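Local coordinates for protein isomerase/lactonizing enzyme (Agrobacterium tumefaciens, PDB 1RVK) that is of unknown function but, as a magnesium-binding member of the enolase superfamily, probably abstracts a proton alpha to a carboxylate of its substrate, at residues 3-9 against 36-42; 48-52 against 367-373; 169-173 against 185-190. All coordinates share one frame; numbering follows the deposited sequence.

Contact 1: residues 3-9 against 36-42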
loop_
_atom_site.group_PDB
_atom_site.type_symbol
_atom_site.label_atom_id
_atom_site.label_comp_id
_atom_site.label_asym_id
_atom_site.label_seq_id
_atom_site.Cartn_x
_atom_site.Cartn_y
_atom_site.Cartn_z
ATOM N N ILE A 3 -3.870 28.536 0.125
ATOM C CA ILE A 3 -4.777 27.643 0.844
ATOM C C ILE A 3 -5.612 28.434 1.850
ATOM O O ILE A 3 -5.069 29.181 2.672
ATOM C CB ILE A 3 -3.986 26.555 1.602
ATOM C CG1 ILE A 3 -3.237 25.675 0.598
ATOM C CG2 ILE A 3 -4.929 25.721 2.472
ATOM C CD1 ILE A 3 -2.304 24.657 1.235
ATOM N N THR A 4 -6.930 28.265 1.792
ATOM C CA THR A 4 -7.819 28.975 2.701
ATOM C C THR A 4 -8.537 28.064 3.687
ATOM O O THR A 4 -8.957 28.516 4.753
ATOM C CB THR A 4 -8.888 29.784 1.928
ATOM O OG1 THR A 4 -9.625 28.907 1.066
ATOM C CG2 THR A 4 -8.230 30.875 1.097
ATOM N N ASP A 5 -8.674 26.786 3.345
ATOM C CA ASP A 5 -9.369 25.847 4.226
ATOM C C ASP A 5 -8.811 24.428 4.195
ATOM O O ASP A 5 -8.323 23.960 3.167
ATOM C CB ASP A 5 -10.850 25.767 3.842
ATOM C CG ASP A 5 -11.540 27.113 3.871
ATOM O OD1 ASP A 5 -11.891 27.578 4.976
ATOM O OD2 ASP A 5 -11.731 27.704 2.785
ATOM N N VAL A 6 -8.896 23.758 5.340
ATOM C CA VAL A 6 -8.485 22.362 5.486
ATOM C C VAL A 6 -9.661 21.750 6.240
ATOM O O VAL A 6 -9.923 22.109 7.388
ATOM C CB VAL A 6 -7.205 22.206 6.328
ATOM C CG1 VAL A 6 -6.866 20.725 6.477
ATOM C CG2 VAL A 6 -6.053 22.936 5.660
ATOM N N GLU A 7 -10.380 20.842 5.592
ATOM C CA GLU A 7 -11.551 20.239 6.216
ATOM C C GLU A 7 -11.552 18.718 6.188
ATOM O O GLU A 7 -11.018 18.098 5.271
ATOM C CB GLU A 7 -12.812 20.751 5.520
ATOM C CG GLU A 7 -12.774 22.244 5.222
ATOM C CD GLU A 7 -13.931 22.702 4.351
ATOM O OE1 GLU A 7 -14.297 21.966 3.407
ATOM O OE2 GLU A 7 -14.464 23.804 4.604
ATOM N N VAL A 8 -12.169 18.128 7.204
ATOM C CA VAL A 8 -12.275 16.682 7.307
ATOM C C VAL A 8 -13.746 16.307 7.390
ATOM O O VAL A 8 -14.493 16.862 8.194
ATOM C CB VAL A 8 -11.557 16.145 8.564
ATOM C CG1 VAL A 8 -11.798 14.641 8.700
ATOM C CG2 VAL A 8 -10.063 16.433 8.469
ATOM N N ARG A 9 -14.155 15.370 6.543
ATOM C CA ARG A 9 -15.531 14.897 6.523
ATOM C C ARG A 9 -15.512 13.400 6.777
ATOM O O ARG A 9 -14.930 12.637 6.004
ATOM C CB ARG A 9 -16.182 15.190 5.166
ATOM C CG ARG A 9 -16.368 16.673 4.876
ATOM C CD ARG A 9 -16.950 16.899 3.491
ATOM N NE ARG A 9 -17.343 18.292 3.288
ATOM C CZ ARG A 9 -16.497 19.318 3.255
ATOM N NH1 ARG A 9 -15.194 19.117 3.407
ATOM N NH2 ARG A 9 -16.956 20.550 3.076
ATOM N N ALA A 36 -12.666 8.724 6.580
ATOM C CA ALA A 36 -12.517 10.172 6.574
ATOM C C ALA A 36 -11.960 10.685 5.253
ATOM O O ALA A 36 -11.139 10.028 4.611
ATOM C CB ALA A 36 -11.614 10.609 7.724
HETATM N N MSE A 37 -12.429 11.857 4.842
HETATM C CA MSE A 37 -11.944 12.475 3.620
HETATM C C MSE A 37 -11.392 13.841 3.993
HETATM O O MSE A 37 -12.082 14.647 4.626
HETATM C CB MSE A 37 -13.059 12.636 2.579
HETATM C CG MSE A 37 -12.588 13.341 1.297
HETATM SE SE MSE A 37 -13.924 13.524 -0.121
HETATM C CE MSE A 37 -15.076 14.825 0.739
ATOM N N LEU A 38 -10.137 14.077 3.626
ATOM C CA LEU A 38 -9.481 15.347 3.893
ATOM C C LEU A 38 -9.582 16.198 2.631
ATOM O O LEU A 38 -9.290 15.721 1.532
ATOM C CB LEU A 38 -8.008 15.114 4.243
ATOM C CG LEU A 38 -7.102 16.302 4.611
ATOM C CD1 LEU A 38 -6.887 17.201 3.415
ATOM C CD2 LEU A 38 -7.709 17.074 5.765
ATOM N N THR A 39 -10.009 17.448 2.788
ATOM C CA THR A 39 -10.125 18.365 1.655
ATOM C C THR A 39 -9.317 19.637 1.907
ATOM O O THR A 39 -9.400 20.234 2.981
ATOM C CB THR A 39 -11.598 18.780 1.390
ATOM O OG1 THR A 39 -12.352 17.649 0.928
ATOM C CG2 THR A 39 -11.659 19.881 0.339
ATOM N N VAL A 40 -8.525 20.034 0.917
ATOM C CA VAL A 40 -7.732 21.254 0.998
ATOM C C VAL A 40 -8.295 22.194 -0.069
ATOM O O VAL A 40 -8.417 21.810 -1.235
ATOM C CB VAL A 40 -6.240 20.982 0.705
ATOM C CG1 VAL A 40 -5.445 22.285 0.780
ATOM C CG2 VAL A 40 -5.693 19.970 1.705
ATOM N N ARG A 41 -8.646 23.416 0.326
ATOM C CA ARG A 41 -9.215 24.380 -0.611
ATOM C C ARG A 41 -8.401 25.665 -0.692
ATOM O O ARG A 41 -7.834 26.117 0.303
ATOM C CB ARG A 41 -10.659 24.717 -0.209
ATOM C CG ARG A 41 -11.365 25.680 -1.158
ATOM C CD ARG A 41 -12.768 26.044 -0.669
ATOM N NE ARG A 41 -13.591 24.861 -0.435
ATOM C CZ ARG A 41 -13.858 24.358 0.766
ATOM N NH1 ARG A 41 -13.374 24.937 1.857
ATOM N NH2 ARG A 41 -14.603 23.267 0.878
ATOM N N THR A 42 -8.353 26.254 -1.884
ATOM C CA THR A 42 -7.617 27.494 -2.103
ATOM C C THR A 42 -8.565 28.682 -2.307
ATOM O O THR A 42 -9.781 28.509 -2.400
ATOM C CB THR A 42 -6.686 27.374 -3.325
ATOM O OG1 THR A 42 -7.437 26.921 -4.457
ATOM C CG2 THR A 42 -5.565 26.383 -3.043
HETATM O O HOH W 1 -13.478 16.668 3.201
#
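Val8 lays CG2 against Leu38 CD2 at 3.6 Å, the closest apolar touch between strands 3-9 and 36-42, and Val6 CG1, two residues earlier on the same face, meets the same methyl. Farther along, Ile3 CG2 packs on Val40 CG1. Helices 59-70 and 98-116 cover this greasy face, which is the tight side of the contact. On the other face Asp5, Glu7, Arg9 and Arg41, all partly exposed, form a salt-bridge network on the looser, solvent side. Arg41 turns back at chi3 (-55°) and meets the Glu7 carboxylate end-on, NH2 to OE1 at 2.9 Å and NH1 to OE2 at 3.2 Å, with the two flat groups 72° apart. Glu7 OE1 also takes NH1 and NH2 of Arg9, both from above the carboxylate plane, so three N-H groups converge on one oxygen. This shared anion probably offsets the closeness of the two arginines, whose NH2 atoms lie 4.2 Å apart. Arg41 NH1 adds a weak bond to Asp5 OD2, while its NE pairs with Glu47. A water joins Arg9 NH1, Met37 O and Thr39 OG1, the last also bonded to His49. Between the faces runs an antiparallel ladder, interrupted where Thr4 N (2.8 Å) and Asp5 N (3.2 Å) both donate to Arg41 O. That is a classic beta bulge in the three-stranded antiparallel meander of the enolase-superfamily N-terminal capping domain.

Contact 2: residues 48-52 against 367-373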
loop_
_atom_site.group_PDB
_atom_site.type_symbol
_atom_site.label_atom_id
_atom_site.label_comp_id
_atom_site.label_asym_id
_atom_site.label_seq_id
_atom_site.Cartn_x
_atom_site.Cartn_y
_atom_site.Cartn_z
ATOM N N GLY A 48 -8.713 19.768 -3.344
ATOM C CA GLY A 48 -7.942 18.547 -3.480
ATOM C C GLY A 48 -8.420 17.641 -2.356
ATOM O O GLY A 48 -8.654 18.119 -1.244
ATOM N N HIS A 49 -8.558 16.345 -2.626
ATOM C CA HIS A 49 -9.061 15.410 -1.621
ATOM C C HIS A 49 -8.219 14.150 -1.466
ATOM O O HIS A 49 -7.505 13.749 -2.383
ATOM C CB HIS A 49 -10.478 14.964 -1.993
ATOM C CG HIS A 49 -11.338 16.056 -2.543
ATOM N ND1 HIS A 49 -11.990 16.967 -1.741
ATOM C CD2 HIS A 49 -11.634 16.397 -3.820
ATOM C CE1 HIS A 49 -12.653 17.822 -2.501
ATOM N NE2 HIS A 49 -12.453 17.499 -3.765
ATOM N N SER A 50 -8.334 13.518 -0.302
ATOM C CA SER A 50 -7.630 12.272 -0.030
ATOM C C SER A 50 -8.318 11.554 1.131
ATOM O O SER A 50 -8.818 12.192 2.055
ATOM C CB SER A 50 -6.158 12.541 0.294
ATOM O OG SER A 50 -5.390 11.369 0.078
ATOM N N PHE A 51 -8.337 10.225 1.075
ATOM C CA PHE A 51 -8.999 9.411 2.090
ATOM C C PHE A 51 -8.062 8.732 3.080
ATOM O O PHE A 51 -6.933 8.383 2.741
ATOM C CB PHE A 51 -9.842 8.339 1.396
ATOM C CG PHE A 51 -10.934 8.897 0.535
ATOM C CD1 PHE A 51 -12.155 9.258 1.089
ATOM C CD2 PHE A 51 -10.725 9.107 -0.827
ATOM C CE1 PHE A 51 -13.159 9.821 0.300
ATOM C CE2 PHE A 51 -11.722 9.669 -1.624
ATOM C CZ PHE A 51 -12.940 10.027 -1.057
ATOM N N THR A 52 -8.548 8.543 4.305
ATOM C CA THR A 52 -7.776 7.871 5.348
ATOM C C THR A 52 -8.682 7.546 6.530
ATOM O O THR A 52 -9.862 7.896 6.531
ATOM C CB THR A 52 -6.597 8.738 5.847
ATOM O OG1 THR A 52 -5.703 7.925 6.617
ATOM C CG2 THR A 52 -7.097 9.889 6.709
ATOM N N LEU A 367 -5.514 12.756 -8.455
ATOM C CA LEU A 367 -5.319 11.335 -8.184
ATOM C C LEU A 367 -6.329 10.518 -8.980
ATOM O O LEU A 367 -6.246 9.290 -9.041
ATOM C CB LEU A 367 -5.471 11.049 -6.690
ATOM C CG LEU A 367 -4.378 11.642 -5.799
ATOM C CD1 LEU A 367 -4.768 11.496 -4.338
ATOM C CD2 LEU A 367 -3.053 10.944 -6.083
ATOM N N GLY A 368 -7.285 11.208 -9.592
ATOM C CA GLY A 368 -8.274 10.529 -10.407
ATOM C C GLY A 368 -9.323 9.720 -9.673
ATOM O O GLY A 368 -9.971 8.859 -10.270
ATOM N N GLU A 369 -9.501 9.971 -8.382
ATOM C CA GLU A 369 -10.512 9.239 -7.637
ATOM C C GLU A 369 -11.866 9.864 -7.983
ATOM O O GLU A 369 -12.085 11.060 -7.781
ATOM C CB GLU A 369 -10.211 9.295 -6.133
ATOM C CG GLU A 369 -8.839 8.691 -5.793
ATOM C CD GLU A 369 -8.577 8.531 -4.303
ATOM O OE1 GLU A 369 -8.735 9.511 -3.551
ATOM O OE2 GLU A 369 -8.192 7.418 -3.879
ATOM N N ASP A 370 -12.750 9.045 -8.544
ATOM C CA ASP A 370 -14.087 9.474 -8.967
ATOM C C ASP A 370 -14.990 9.500 -7.735
ATOM O O ASP A 370 -15.792 8.592 -7.512
ATOM C CB ASP A 370 -14.620 8.482 -10.007
ATOM C CG ASP A 370 -15.749 9.052 -10.847
ATOM O OD1 ASP A 370 -16.250 8.320 -11.728
ATOM O OD2 ASP A 370 -16.133 10.221 -10.632
ATOM N N ILE A 371 -14.853 10.560 -6.946
ATOM C CA ILE A 371 -15.586 10.706 -5.696
ATOM C C ILE A 371 -17.086 10.966 -5.793
ATOM O O ILE A 371 -17.533 11.866 -6.504
ATOM C CB ILE A 371 -14.943 11.817 -4.842
ATOM C CG1 ILE A 371 -13.442 11.539 -4.704
ATOM C CG2 ILE A 371 -15.600 11.871 -3.469
ATOM C CD1 ILE A 371 -12.664 12.644 -4.032
ATOM N N ASP A 372 -17.858 10.163 -5.067
ATOM C CA ASP A 372 -19.308 10.317 -5.036
ATOM C C ASP A 372 -19.595 11.215 -3.837
ATOM O O ASP A 372 -19.886 10.728 -2.743
ATOM C CB ASP A 372 -19.992 8.960 -4.843
ATOM C CG ASP A 372 -21.499 9.020 -5.076
ATOM O OD1 ASP A 372 -22.098 10.099 -4.878
ATOM O OD2 ASP A 372 -22.088 7.981 -5.444
ATOM N N PHE A 373 -19.497 12.525 -4.040
ATOM C CA PHE A 373 -19.727 13.480 -2.959
ATOM C C PHE A 373 -21.135 13.400 -2.380
ATOM O O PHE A 373 -21.339 13.650 -1.190
ATOM C CB PHE A 373 -19.442 14.904 -3.439
ATOM C CG PHE A 373 -18.009 15.133 -3.827
ATOM C CD1 PHE A 373 -17.594 14.964 -5.144
ATOM C CD2 PHE A 373 -17.066 15.486 -2.867
ATOM C CE1 PHE A 373 -16.260 15.144 -5.501
ATOM C CE2 PHE A 373 -15.728 15.667 -3.213
ATOM C CZ PHE A 373 -15.325 15.494 -4.534
HETATM O O HOH W 2 -8.845 12.005 -4.246
HETATM O O HOH W 3 -6.990 9.206 -1.401
#
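Glu369 OE1 is gripped by two waters, one at 2.6 Å and one at 2.8 Å, and through them the carboxylate reaches the backbone of strand 48-52. The first water also donates to His49 O; the second accepts from Phe51 N and bonds Ser50 OG. The chain of Glu369, extended beyond CG (chi2 -171°), runs alongside Phe51 but points the other way, so that OE1 also sits in the plane of that ring at its edge, 3.4 Å from CD2. Such an approach sets a negative oxygen against the slightly positive ring hydrogens. Ile371 CD1 touches both aromatic residues, 3.8 Å from His49 CB and 3.9 Å from Phe51 CE2. Beyond it, Phe373 turns its edge to the face of His49 in a T-shaped stack, centroids 5.1 Å apart and planes at 64°, with CZ 3.6 Å from His49 NE2. Ile371 CG2 lies over the centre of the Phe373 ring, which probably helps to fix that ring's tilt. The imidazole is also held through ND1, bonded to Thr39, and Met37 packs on Phe51, Ile371 and Phe373. With no direct hydrogen bond between the segments, the C-terminal loop is joined to the edge strand of the N-terminal domain by apolar and aromatic packing, by water and by Asp110 of helix 98-116, which accepts from both His49 N and Leu367 N; the waters probably help stabilise the Glu369 charge.

Contact 3: residues 169-173 against 185-190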
loop_
_atom_site.group_PDB
_atom_site.type_symbol
_atom_site.label_atom_id
_atom_site.label_comp_id
_atom_site.label_asym_id
_atom_site.label_seq_id
_atom_site.Cartn_x
_atom_site.Cartn_y
_atom_site.Cartn_z
ATOM N N LYS A 169 0.714 -12.827 -4.907
ATOM C CA LYS A 169 1.446 -12.796 -3.645
ATOM C C LYS A 169 0.578 -13.333 -2.518
ATOM O O LYS A 169 -0.566 -12.915 -2.345
ATOM C CB LYS A 169 1.901 -11.378 -3.282
ATOM C CG LYS A 169 2.826 -11.364 -2.058
ATOM C CD LYS A 169 3.443 -9.994 -1.792
ATOM C CE LYS A 169 2.462 -9.044 -1.117
ATOM N NZ LYS A 169 3.049 -7.677 -0.965
ATOM N N LEU A 170 1.122 -14.267 -1.751
ATOM C CA LEU A 170 0.370 -14.820 -0.637
ATOM C C LEU A 170 0.743 -14.138 0.664
ATOM O O LEU A 170 1.914 -13.845 0.899
ATOM C CB LEU A 170 0.663 -16.311 -0.449
ATOM C CG LEU A 170 0.449 -17.372 -1.524
ATOM C CD1 LEU A 170 0.664 -18.735 -0.879
ATOM C CD2 LEU A 170 -0.955 -17.287 -2.097
ATOM N N HIS A 171 -0.262 -13.856 1.487
ATOM C CA HIS A 171 -0.034 -13.337 2.832
ATOM C C HIS A 171 -0.525 -14.584 3.559
ATOM O O HIS A 171 -1.676 -14.982 3.376
ATOM C CB HIS A 171 -0.944 -12.150 3.185
ATOM C CG HIS A 171 -0.489 -10.839 2.621
ATOM N ND1 HIS A 171 -0.820 -10.418 1.352
ATOM C CD2 HIS A 171 0.269 -9.851 3.159
ATOM C CE1 HIS A 171 -0.289 -9.227 1.131
ATOM N NE2 HIS A 171 0.376 -8.861 2.211
ATOM N N THR A 172 0.331 -15.226 4.347
ATOM C CA THR A 172 -0.089 -16.440 5.030
ATOM C C THR A 172 -0.705 -16.225 6.413
ATOM O O THR A 172 -1.051 -15.100 6.770
ATOM C CB THR A 172 1.072 -17.461 5.076
ATOM O OG1 THR A 172 2.304 -16.788 5.373
ATOM C CG2 THR A 172 1.205 -18.150 3.721
ATOM N N TRP A 173 -0.855 -17.301 7.181
ATOM C CA TRP A 173 -1.492 -17.230 8.500
ATOM C C TRP A 173 -0.717 -16.518 9.602
ATOM O O TRP A 173 0.476 -16.753 9.800
ATOM C CB TRP A 173 -1.848 -18.638 8.971
ATOM C CG TRP A 173 -2.787 -19.352 8.049
ATOM C CD1 TRP A 173 -4.155 -19.298 8.060
ATOM C CD2 TRP A 173 -2.427 -20.230 6.977
ATOM N NE1 TRP A 173 -4.667 -20.092 7.060
ATOM C CE2 TRP A 173 -3.630 -20.673 6.379
ATOM C CE3 TRP A 173 -1.206 -20.685 6.462
ATOM C CZ2 TRP A 173 -3.647 -21.551 5.289
ATOM C CZ3 TRP A 173 -1.221 -21.561 5.376
ATOM C CH2 TRP A 173 -2.438 -21.983 4.803
HETATM N N MSE A 185 3.138 -24.818 7.571
HETATM C CA MSE A 185 1.859 -24.527 6.927
HETATM C C MSE A 185 2.057 -23.497 5.824
HETATM O O MSE A 185 1.510 -23.634 4.731
HETATM C CB MSE A 185 0.842 -24.000 7.946
HETATM C CG MSE A 185 0.243 -25.066 8.847
HETATM SE SE MSE A 185 -0.809 -26.361 7.853
HETATM C CE MSE A 185 -2.423 -25.341 7.646
ATOM N N ASP A 186 2.840 -22.461 6.115
ATOM C CA ASP A 186 3.114 -21.420 5.130
ATOM C C ASP A 186 3.724 -22.032 3.871
ATOM O O ASP A 186 3.338 -21.690 2.751
ATOM C CB ASP A 186 4.081 -20.383 5.714
ATOM C CG ASP A 186 3.458 -19.561 6.826
ATOM O OD1 ASP A 186 4.183 -18.743 7.439
ATOM O OD2 ASP A 186 2.246 -19.721 7.086
ATOM N N LEU A 187 4.678 -22.940 4.054
ATOM C CA LEU A 187 5.326 -23.582 2.917
ATOM C C LEU A 187 4.360 -24.471 2.142
ATOM O O LEU A 187 4.467 -24.578 0.923
ATOM C CB LEU A 187 6.538 -24.396 3.375
ATOM C CG LEU A 187 7.779 -23.572 3.733
ATOM C CD1 LEU A 187 8.853 -24.470 4.330
ATOM C CD2 LEU A 187 8.292 -22.875 2.486
ATOM N N LYS A 188 3.424 -25.108 2.842
ATOM C CA LYS A 188 2.445 -25.959 2.164
ATOM C C LYS A 188 1.554 -25.107 1.271
ATOM O O LYS A 188 1.171 -25.526 0.179
ATOM C CB LYS A 188 1.561 -26.707 3.163
ATOM C CG LYS A 188 2.236 -27.861 3.888
ATOM C CD LYS A 188 1.185 -28.735 4.562
ATOM C CE LYS A 188 1.785 -29.633 5.631
ATOM N NZ LYS A 188 2.198 -28.851 6.835
ATOM N N ALA A 189 1.211 -23.914 1.744
ATOM C CA ALA A 189 0.374 -23.011 0.962
ATOM C C ALA A 189 1.131 -22.596 -0.291
ATOM O O ALA A 189 0.583 -22.602 -1.392
ATOM C CB ALA A 189 0.013 -21.782 1.784
ATOM N N CYS A 190 2.399 -22.237 -0.117
ATOM C CA CYS A 190 3.224 -21.823 -1.245
ATOM C C CYS A 190 3.349 -22.936 -2.277
ATOM O O CYS A 190 3.259 -22.695 -3.485
ATOM C CB CYS A 190 4.612 -21.404 -0.757
ATOM S SG CYS A 190 4.597 -19.842 0.165
HETATM O O HOH W 4 2.682 -16.723 8.012
HETATM O O HOH W 5 1.326 -19.405 9.604
#
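Trp173 reaches the helix 185-190 with the six-membered part of its indole. Its CB starts the side chain off past the helix rather than at it, and CG, anti to the carbonyl carbon (chi1 -60°), carries the ring across to the helix surface. CE3 comes first, 3.6 Å from Asp186 OD2, which lies in the ring plane at its edge; ring and carboxylate are nearly coplanar, 16° apart, so the oxygen faces the ring hydrogens and not the pi cloud. CZ3 goes deepest, 3.5 Å from Met185 O and 3.8 Å from Ala189 CB, and CH2 rests on the same alanine methyl. At the other end of the indole, NE1 has weak bonds to the carbonyls of Leu147 and Asp141, and the ring meets Tyr153 edge-to-face.

Asp186 is also the polar centre of the contact. Thr172 brings CB to within 3.2 Å of Asp186 OD2. One water lies within bonding distance of Thr172 OG1, Trp173 O and Asp186 OD1, and a second of Trp173 O and Asp186 OD2, the last at 2.7 Å; each has more acceptors in reach than protons to give, so the bonds are probably shared. Tyr211 OH is a further partner of OD1, so the buried carboxylate is met by two waters and a phenol.

One turn of helix on, at Leu170, the contact is mostly apolar. CD1 lies 3.9 Å from Ala189 O and 4.2 Å from Cys190 SG, while Ile205 of the next strand touches Leu170 as well. The small alanine thus receives both the indole and the leucine methyl. This is strand-to-helix packing within the beta-alpha-beta unit formed by strand 167-171, helix 183-197 and strand 202-206, an element of the TIM-barrel-like domain whose Asp206 binds the magnesium ion.

In the fold
Contacts 1 and 2 share the three-stranded sheet of the N-terminal domain and touch directly, through backbone bonding of strands 30-42 and 47-52, as between Leu38 and Ser50. Contact 1 pairs two of the sheet's strands by backbone bonds, with charges on its more open face, whereas contact 2 ties the sheet's edge strand to a loop far along the chain through rings and water. Contact 3 lies across the centre of the chain, its own centre about 42 Å from that of contact 1 and 34 Å from that of contact 2. It is the buried one, joining barrel strand to helix with apolar side chains around one hydrated carboxylate, while the other two are only partly buried.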